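PDB 4MYY: CurG, CurH fusion protein from Moorea producens 3L, which fuses the docking domains through which CurG and CurH, consecutive modules of the curacin A polyketide synthase, recognise each other. Local coordinates for the interface of chains A and B. Sequence-based numbering; all coordinates share one arbitrary frame. Chains: chain A/B, CurG, CurH fusion protein.

The interface of chains A and B. Residues chain A 4, 9, 13; chain B 55, 58-59, 62, 70.
A:Leu9, on the short CurG helix 6-13, sets its two methyl groups against different partners on the CurH helices of chain B. CD2 lies 3.8 Å from CD2 of B:Leu70, the two side chains crossing obliquely, while CD1 faces the terminal amide of B:Gln58, 4.0 Å from OE1. B:Leu70 reaches this spot from helix 64-82 because its CG stands anti to the backbone N (chi1 174°). CD2 of B:Leu70 is also 3.8 Å from CD1 of A:Leu4, and these two side chains reach toward each other tip to tip. CD1 of A:Leu4 also touches CD1 of B:Ile59 at 3.7 Å, here with the side chains nearly perpendicular. Branched aliphatic residues suit this greasy seam, since each can offer separate methyls to separate neighbours. Beside the leucines the contact turns polar: NZ of A:Lys13 donates a hydrogen bond of 2.6 Å to OE1 of B:Gln58, short, bent and of doubtful exact geometry, with NZ above the carbonyl plane. Glutamine suits the place because its extended chain carries an amide that accepts this bond and flanks A:Leu9. Lysine adds an aliphatic stem, whose CG rests 3.9 Å from CD2 of B:Leu62. An alanine in place of B:Gln58 would probably leave the A:Lys13 amino group without this acceptor and uncover the flank of A:Leu9. In this engineered fusion the contacts hold the CurG segment of one chain against the CurH helices of the other, probably reproducing the docking that brings the two modules together.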
loop_
_atom_site.group_PDB
_atom_site.type_symbol
_atom_site.label_atom_id
_atom_site.label_comp_id
_atom_site.label_asym_id
_atom_site.label_seq_id
_atom_site.Cartn_x
_atom_site.Cartn_y
_atom_site.Cartn_z
ATOM N N LEU A 4 9.610 0.097 9.460
ATOM C CA LEU A 4 8.958 -1.196 9.297
ATOM C C LEU A 4 9.320 -2.076 10.466
ATOM O O LEU A 4 10.450 -2.568 10.553
ATOM C CB LEU A 4 9.379 -1.899 8.009
ATOM C CG LEU A 4 8.895 -1.225 6.740
ATOM C CD1 LEU A 4 9.555 -1.920 5.561
ATOM C CD2 LEU A 4 7.372 -1.243 6.636
ATOM N N LEU A 9 7.436 -7.190 8.985
ATOM C CA LEU A 9 8.261 -7.881 8.014
ATOM C C LEU A 9 8.151 -9.382 8.190
ATOM O O LEU A 9 8.009 -10.088 7.212
ATOM C CB LEU A 9 9.722 -7.465 8.152
ATOM C CG LEU A 9 10.025 -6.178 7.421
ATOM C CD1 LEU A 9 11.185 -5.475 8.121
ATOM C CD2 LEU A 9 10.363 -6.493 5.975
ATOM N N LYS A 13 7.177 -12.180 5.516
ATOM C CA LYS A 13 8.129 -13.251 5.195
ATOM C C LYS A 13 7.504 -14.630 5.305
ATOM O O LYS A 13 7.824 -15.518 4.520
ATOM C CB LYS A 13 9.361 -13.190 6.099
ATOM C CG LYS A 13 10.315 -12.080 5.765
ATOM C CD LYS A 13 11.566 -12.302 6.592
ATOM C CE LYS A 13 12.234 -11.016 6.960
ATOM N NZ LYS A 13 13.302 -11.323 7.935
ATOM N N GLU B 55 16.526 -3.731 7.106
ATOM C CA GLU B 55 15.206 -3.682 6.421
ATOM C C GLU B 55 15.369 -3.761 4.895
ATOM O O GLU B 55 14.679 -4.536 4.221
ATOM C CB GLU B 55 14.419 -2.439 6.808
ATOM C CG GLU B 55 14.108 -2.345 8.287
ATOM C CD GLU B 55 13.404 -1.064 8.686
ATOM O OE1 GLU B 55 13.081 -0.233 7.810
ATOM O OE2 GLU B 55 13.163 -0.893 9.898
ATOM N N GLN B 58 16.284 -7.271 3.858
ATOM C CA GLN B 58 15.174 -8.185 3.953
ATOM C C GLN B 58 14.223 -7.979 2.786
ATOM O O GLN B 58 13.755 -8.937 2.164
ATOM C CB GLN B 58 14.448 -7.983 5.268
ATOM C CG GLN B 58 15.267 -8.442 6.483
ATOM C CD GLN B 58 14.529 -8.110 7.760
ATOM O OE1 GLN B 58 13.490 -8.703 8.059
ATOM N NE2 GLN B 58 15.022 -7.130 8.479
ATOM N N ILE B 59 13.947 -6.717 2.495
ATOM C CA ILE B 59 13.027 -6.389 1.409
ATOM C C ILE B 59 13.533 -6.888 0.054
ATOM O O ILE B 59 12.740 -7.364 -0.763
ATOM C CB ILE B 59 12.767 -4.866 1.372
ATOM C CG1 ILE B 59 11.871 -4.507 2.556
ATOM C CG2 ILE B 59 12.134 -4.465 0.058
ATOM C CD1 ILE B 59 11.896 -3.038 2.905
ATOM N N LEU B 62 12.462 -10.380 -0.645
ATOM C CA LEU B 62 11.032 -10.612 -0.791
ATOM C C LEU B 62 10.604 -10.694 -2.252
ATOM O O LEU B 62 11.243 -10.116 -3.133
ATOM C CB LEU B 62 10.241 -9.495 -0.090
ATOM C CG LEU B 62 10.388 -9.357 1.436
ATOM C CD1 LEU B 62 9.538 -8.160 1.878
ATOM C CD2 LEU B 62 9.950 -10.621 2.169
ATOM N N LEU B 70 3.491 -5.827 1.987
ATOM C CA LEU B 70 4.185 -5.120 3.083
ATOM C C LEU B 70 3.864 -3.623 3.051
ATOM O O LEU B 70 3.532 -3.032 4.088
ATOM C CB LEU B 70 5.696 -5.341 2.963
ATOM C CG LEU B 70 6.542 -4.555 3.955
ATOM C CD1 LEU B 70 6.252 -5.038 5.374
ATOM C CD2 LEU B 70 8.006 -4.751 3.570
#